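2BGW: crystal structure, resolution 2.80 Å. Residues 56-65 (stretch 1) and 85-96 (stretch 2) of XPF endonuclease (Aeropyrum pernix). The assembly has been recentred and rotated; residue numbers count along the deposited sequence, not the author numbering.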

ATOM      1  N   SER A  56      12.648  10.893  -3.170  1.00 34.59           N
ATOM      2  CA  SER A  56      12.645  11.381  -1.803  1.00 35.75           C
ATOM      3  C   SER A  56      12.036  12.776  -1.751  1.00 36.44           C
ATOM      4  O   SER A  56      11.263  13.084  -0.827  1.00 36.62           O
ATOM      5  CB  SER A  56      14.024  11.359  -1.170  1.00 35.80           C
ATOM      6  OG  SER A  56      15.008  11.697  -2.119  1.00 36.97           O
ATOM      7  N   SER A  57      12.338  13.603  -2.757  1.00 36.57           N
ATOM      8  CA  SER A  57      11.804  14.962  -2.733  1.00 36.88           C
ATOM      9  C   SER A  57      10.278  15.080  -2.983  1.00 36.68           C
ATOM     10  O   SER A  57       9.611  15.882  -2.312  1.00 37.02           O
ATOM     11  CB  SER A  57      12.659  15.970  -3.514  1.00 36.94           C
ATOM     12  OG  SER A  57      12.978  15.501  -4.791  1.00 38.38           O
ATOM     13  N   ASP A  58       9.717  14.293  -3.900  1.00 35.91           N
ATOM     14  CA  ASP A  58       8.254  14.231  -3.991  1.00 35.37           C
ATOM     15  C   ASP A  58       7.636  13.692  -2.714  1.00 34.68           C
ATOM     16  O   ASP A  58       6.554  14.121  -2.310  1.00 33.97           O
ATOM     17  CB  ASP A  58       7.815  13.387  -5.160  1.00 35.73           C
ATOM     18  CG  ASP A  58       8.129  14.032  -6.442  1.00 37.01           C
ATOM     19  OD1 ASP A  58       8.354  15.251  -6.412  1.00 39.95           O
ATOM     20  OD2 ASP A  58       8.169  13.350  -7.476  1.00 38.99           O
ATOM     21  N   PHE A  59       8.319  12.769  -2.055  1.00 34.06           N
ATOM     22  CA  PHE A  59       7.819  12.379  -0.760  1.00 33.98           C
ATOM     23  C   PHE A  59       7.649  13.608   0.101  1.00 35.25           C
ATOM     24  O   PHE A  59       6.561  13.839   0.643  1.00 35.86           O
ATOM     25  CB  PHE A  59       8.716  11.398  -0.053  1.00 32.55           C
ATOM     26  CG  PHE A  59       8.140  10.908   1.223  1.00 29.73           C
ATOM     27  CD1 PHE A  59       7.211   9.882   1.226  1.00 27.40           C
ATOM     28  CD2 PHE A  59       8.504  11.483   2.428  1.00 28.93           C
ATOM     29  CE1 PHE A  59       6.667   9.420   2.415  1.00 26.55           C
ATOM     30  CE2 PHE A  59       7.963  11.029   3.626  1.00 28.40           C
ATOM     31  CZ  PHE A  59       7.042   9.995   3.615  1.00 27.75           C
ATOM     32  N   ALA A  60       8.723  14.400   0.204  1.00 36.49           N
ATOM     33  CA  ALA A  60       8.735  15.621   1.008  1.00 37.15           C
ATOM     34  C   ALA A  60       7.663  16.586   0.527  1.00 37.93           C
ATOM     35  O   ALA A  60       6.761  16.948   1.297  1.00 37.91           O
ATOM     36  CB  ALA A  60      10.088  16.264   0.963  1.00 37.09           C
ATOM     37  N   LYS A  61       7.740  16.952  -0.753  1.00 38.76           N
ATOM     38  CA  LYS A  61       6.812  17.901  -1.355  1.00 40.24           C
ATOM     39  C   LYS A  61       5.364  17.585  -0.955  1.00 40.15           C
ATOM     40  O   LYS A  61       4.682  18.387  -0.301  1.00 40.27           O
ATOM     41  CB  LYS A  61       6.997  17.946  -2.867  1.00 40.29           C
ATOM     42  CG  LYS A  61       6.312  19.120  -3.518  1.00 42.71           C
ATOM     43  CD  LYS A  61       6.227  19.038  -5.084  1.00 42.75           C
ATOM     44  CE  LYS A  61       4.989  19.890  -5.594  1.00 44.94           C
ATOM     45  NZ  LYS A  61       4.870  20.137  -7.075  1.00 45.58           N
ATOM     46  N   SER A  62       4.916  16.384  -1.265  1.00 40.58           N
ATOM     47  CA  SER A  62       3.535  16.029  -0.968  1.00 40.91           C
ATOM     48  C   SER A  62       3.213  15.944   0.531  1.00 40.41           C
ATOM     49  O   SER A  62       2.053  16.085   0.897  1.00 40.38           O
ATOM     50  CB  SER A  62       3.180  14.723  -1.642  1.00 40.88           C
ATOM     51  OG  SER A  62       3.609  13.681  -0.795  1.00 43.48           O
ATOM     52  N   LEU A  63       4.202  15.703   1.395  1.00 40.25           N
ATOM     53  CA  LEU A  63       3.932  15.776   2.831  1.00 40.43           C
ATOM     54  C   LEU A  63       3.413  17.164   3.136  1.00 41.95           C
ATOM     55  O   LEU A  63       2.424  17.310   3.834  1.00 42.99           O
ATOM     56  CB  LEU A  63       5.158  15.476   3.696  1.00 40.11           C
ATOM     57  CG  LEU A  63       5.082  15.700   5.231  1.00 39.95           C
ATOM     58  CD1 LEU A  63       3.857  15.071   5.907  1.00 37.69           C
ATOM     59  CD2 LEU A  63       6.363  15.279   5.980  1.00 38.80           C
ATOM     60  N   PHE A  64       4.048  18.194   2.585  1.00 42.83           N
ATOM     61  CA  PHE A  64       3.661  19.553   2.926  1.00 43.18           C
ATOM     62  C   PHE A  64       2.510  20.084   2.080  1.00 44.06           C
ATOM     63  O   PHE A  64       1.855  21.023   2.496  1.00 44.89           O
ATOM     64  CB  PHE A  64       4.866  20.488   2.900  1.00 42.92           C
ATOM     65  CG  PHE A  64       6.003  20.019   3.765  1.00 42.50           C
ATOM     66  CD1 PHE A  64       7.234  19.672   3.198  1.00 41.13           C
ATOM     67  CD2 PHE A  64       5.834  19.885   5.148  1.00 42.49           C
ATOM     68  CE1 PHE A  64       8.283  19.230   3.992  1.00 39.93           C
ATOM     69  CE2 PHE A  64       6.876  19.429   5.955  1.00 41.73           C
ATOM     70  CZ  PHE A  64       8.106  19.107   5.375  1.00 41.16           C
ATOM     71  N   ASP A  65       2.288  19.513   0.891  1.00 44.57           N
ATOM     72  CA  ASP A  65       1.070  19.744   0.100  1.00 44.47           C
ATOM     73  C   ASP A  65      -0.176  19.369   0.867  1.00 44.09           C
ATOM     74  O   ASP A  65      -1.198  20.011   0.718  1.00 44.01           O
ATOM     75  CB  ASP A  65       1.061  18.847  -1.127  1.00 44.87           C
ATOM     76  CG  ASP A  65       1.888  19.388  -2.255  1.00 47.81           C
ATOM     77  OD1 ASP A  65       2.489  20.477  -2.095  1.00 50.42           O
ATOM     78  OD2 ASP A  65       1.941  18.713  -3.317  1.00 51.64           O
ATOM     79  N   ILE A  85       7.587   3.363  -1.844  1.00 26.23           N
ATOM     80  CA  ILE A  85       9.005   3.231  -2.056  1.00 27.39           C
ATOM     81  C   ILE A  85       9.571   4.602  -2.222  1.00 27.93           C
ATOM     82  O   ILE A  85       9.205   5.318  -3.155  1.00 27.97           O
ATOM     83  CB  ILE A  85       9.345   2.400  -3.317  1.00 27.73           C
ATOM     84  CG1 ILE A  85       9.076   0.909  -3.061  1.00 27.29           C
ATOM     85  CG2 ILE A  85      10.795   2.656  -3.747  1.00 26.37           C
ATOM     86  CD1 ILE A  85       9.032   0.093  -4.314  1.00 26.95           C
ATOM     87  N   VAL A  86      10.468   4.971  -1.319  1.00 28.78           N
ATOM     88  CA  VAL A  86      11.091   6.281  -1.409  1.00 29.72           C
ATOM     89  C   VAL A  86      12.471   6.189  -2.057  1.00 30.42           C
ATOM     90  O   VAL A  86      13.401   5.539  -1.551  1.00 30.04           O
ATOM     91  CB  VAL A  86      11.127   6.978  -0.066  1.00 29.93           C
ATOM     92  CG1 VAL A  86      11.704   8.355  -0.231  1.00 30.70           C
ATOM     93  CG2 VAL A  86       9.711   7.058   0.536  1.00 29.44           C
ATOM     94  N   GLU A  87      12.564   6.834  -3.209  1.00 31.27           N
ATOM     95  CA  GLU A  87      13.733   6.751  -4.058  1.00 32.74           C
ATOM     96  C   GLU A  87      14.657   7.966  -3.872  1.00 33.65           C
ATOM     97  O   GLU A  87      14.279   9.111  -4.214  1.00 33.81           O
ATOM     98  CB  GLU A  87      13.257   6.660  -5.503  1.00 32.80           C
ATOM     99  CG  GLU A  87      14.323   6.622  -6.571  1.00 33.89           C
ATOM    100  CD  GLU A  87      13.723   6.219  -7.898  1.00 37.30           C
ATOM    101  OE1 GLU A  87      13.232   5.063  -7.985  1.00 37.01           O
ATOM    102  OE2 GLU A  87      13.720   7.053  -8.845  1.00 36.44           O
ATOM    103  N   GLY A  88      15.863   7.712  -3.360  1.00 33.80           N
ATOM    104  CA  GLY A  88      16.799   8.778  -3.053  1.00 34.55           C
ATOM    105  C   GLY A  88      16.858   8.996  -1.552  1.00 35.44           C
ATOM    106  O   GLY A  88      16.104   8.383  -0.803  1.00 35.20           O
ATOM    107  N   PRO A  89      17.765   9.873  -1.096  1.00 36.08           N
ATOM    108  CA  PRO A  89      17.988  10.076   0.321  1.00 36.17           C
ATOM    109  C   PRO A  89      16.736  10.511   1.032  1.00 36.35           C
ATOM    110  O   PRO A  89      16.022  11.385   0.562  1.00 36.36           O
ATOM    111  CB  PRO A  89      19.022  11.191   0.352  1.00 36.02           C
ATOM    112  CG  PRO A  89      19.739  11.012  -0.922  1.00 36.30           C
ATOM    113  CD  PRO A  89      18.651  10.732  -1.892  1.00 36.33           C
ATOM    114  N   PRO A  90      16.470   9.887   2.170  1.00 36.66           N
ATOM    115  CA  PRO A  90      15.272  10.136   2.919  1.00 36.79           C
ATOM    116  C   PRO A  90      15.011  11.607   3.078  1.00 37.25           C
ATOM    117  O   PRO A  90      13.887  12.023   2.931  1.00 37.95           O
ATOM    118  CB  PRO A  90      15.584   9.505   4.256  1.00 36.87           C
ATOM    119  CG  PRO A  90      16.445   8.339   3.890  1.00 36.85           C
ATOM    120  CD  PRO A  90      17.321   8.867   2.809  1.00 36.77           C
ATOM    121  N   VAL A  91      16.048  12.394   3.351  1.00 37.96           N
ATOM    122  CA  VAL A  91      15.932  13.854   3.508  1.00 37.56           C
ATOM    123  C   VAL A  91      16.798  14.524   2.451  1.00 38.20           C
ATOM    124  O   VAL A  91      18.026  14.551   2.562  1.00 38.16           O
ATOM    125  CB  VAL A  91      16.471  14.323   4.865  1.00 37.33           C
ATOM    126  CG1 VAL A  91      16.168  15.782   5.061  1.00 36.35           C
ATOM    127  CG2 VAL A  91      15.917  13.477   6.007  1.00 36.69           C
ATOM    128  N   PRO A  92      16.177  15.092   1.424  1.00 38.77           N
ATOM    129  CA  PRO A  92      16.988  15.767   0.422  1.00 39.58           C
ATOM    130  C   PRO A  92      17.608  17.059   1.002  1.00 40.65           C
ATOM    131  O   PRO A  92      17.090  17.604   1.995  1.00 40.71           O
ATOM    132  CB  PRO A  92      15.973  16.119  -0.659  1.00 39.73           C
ATOM    133  CG  PRO A  92      14.727  15.395  -0.308  1.00 39.18           C
ATOM    134  CD  PRO A  92      14.744  15.198   1.147  1.00 38.57           C
ATOM    135  N   ARG A  93      18.701  17.541   0.399  1.00 41.28           N
ATOM    136  CA  ARG A  93      19.329  18.807   0.838  1.00 41.56           C
ATOM    137  C   ARG A  93      18.266  19.901   1.100  1.00 41.51           C
ATOM    138  O   ARG A  93      18.052  20.321   2.243  1.00 41.18           O
ATOM    139  CB  ARG A  93      20.418  19.286  -0.160  1.00 41.39           C
ATOM    140  N   ARG A  94      17.567  20.308   0.047  1.00 41.53           N
ATOM    141  CA  ARG A  94      16.542  21.344   0.142  1.00 42.14           C
ATOM    142  C   ARG A  94      15.556  21.275   1.353  1.00 41.99           C
ATOM    143  O   ARG A  94      14.708  22.165   1.519  1.00 41.57           O
ATOM    144  CB  ARG A  94      15.789  21.400  -1.197  1.00 42.47           C
ATOM    145  CG  ARG A  94      14.337  21.721  -1.040  1.00 44.22           C
ATOM    146  CD  ARG A  94      13.607  21.927  -2.333  1.00 48.69           C
ATOM    147  NE  ARG A  94      12.341  22.573  -1.999  1.00 52.40           N
ATOM    148  CZ  ARG A  94      11.565  23.235  -2.852  1.00 55.03           C
ATOM    149  NH1 ARG A  94      11.924  23.338  -4.132  1.00 55.89           N
ATOM    150  NH2 ARG A  94      10.420  23.785  -2.419  1.00 55.19           N
ATOM    151  N   TYR A  95      15.671  20.237   2.193  1.00 42.17           N
ATOM    152  CA  TYR A  95      14.668  19.952   3.244  1.00 42.20           C
ATOM    153  C   TYR A  95      15.223  19.694   4.629  1.00 42.94           C
ATOM    154  O   TYR A  95      14.470  19.313   5.537  1.00 42.71           O
ATOM    155  CB  TYR A  95      13.778  18.777   2.854  1.00 41.70           C
ATOM    156  CG  TYR A  95      12.703  19.138   1.888  1.00 40.75           C
ATOM    157  CD1 TYR A  95      12.894  18.984   0.516  1.00 40.33           C
ATOM    158  CD2 TYR A  95      11.494  19.644   2.336  1.00 40.47           C
ATOM    159  CE1 TYR A  95      11.898  19.324  -0.399  1.00 39.67           C
ATOM    160  CE2 TYR A  95      10.491  19.996   1.437  1.00 40.37           C
ATOM    161  CZ  TYR A  95      10.705  19.836   0.075  1.00 41.09           C
ATOM    162  OH  TYR A  95       9.705  20.191  -0.802  1.00 42.96           O
ATOM    163  N   ARG A  96      16.529  19.908   4.794  1.00 44.16           N
ATOM    164  CA  ARG A  96      17.192  19.821   6.097  1.00 45.28           C
ATOM    165  C   ARG A  96      16.452  20.596   7.169  1.00 45.80           C
ATOM    166  O   ARG A  96      15.734  21.577   6.868  1.00 45.97           O
ATOM    167  CB  ARG A  96      18.586  20.406   6.001  1.00 45.50           C
ATOM    168  CG  ARG A  96      19.644  19.409   5.656  1.00 48.25           C
ATOM    169  CD  ARG A  96      20.160  19.632   4.254  1.00 52.27           C
ATOM    170  NE  ARG A  96      21.036  18.537   3.837  1.00 56.57           N
ATOM    171  CZ  ARG A  96      22.063  18.668   2.997  1.00 58.07           C
ATOM    172  NH1 ARG A  96      22.363  19.866   2.480  1.00 60.32           N
ATOM    173  NH2 ARG A  96      22.797  17.606   2.685  1.00 56.65           N
TER

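The contact between helix 56-65 and the segment 85-96 illustrates how a helix can be tied by its first turn to the end of a strand through a polar anchor, while further along it packs through small and aromatic side chains against the segment that follows. The helix runs at 115° to strand 85-87, and the two stretches together bury 470 Å².

The anchor is Ser-56. In the first turn of a helix the backbone NH groups lack a carbonyl one turn back, so they are free for outside partners; here Ser-56 N donates to Glu-87 O at 2.6 Å, with an N-H...O angle of 145°. A weak bond from Ser-56 OG to Glu-87 O, at 3.4 Å, converges on the same acceptor. Such close approach leaves little room at the next residue. An ideal CB on Gly-88 would lie 2.7 Å from Ser-56 OG, and its phi/psi of 105/174 would also jam that atom against the preceding carbonyl, so the backbone alone already calls for glycine.

Apolar contacts extend the anchor. Val-86 sends CG1 to within 3.5 Å of Ser-56 CA, and its other methyl, CG2, lies 3.8 Å from CD1 of Phe-59. After the turn, Pro-92 brings CG to 3.8 Å from Ser-57 CA, so that a proline ring rests on the helix backbone.

Farther along the helix, Tyr-95 is the main partner. Ala-60 CB sits 3.6 Å from the centroid of the Tyr-95 ring, only 6° off the normal, a CH-pi contact in which a small side chain lets the aromatic face come close to the helix. One turn later Phe-64 meets the same tyrosine rim to rim: the planes differ by 11°, the centroids are 5.9 Å apart, and Phe-64 CE1 approaches Tyr-95 CE2 to 3.5 Å, without stacking.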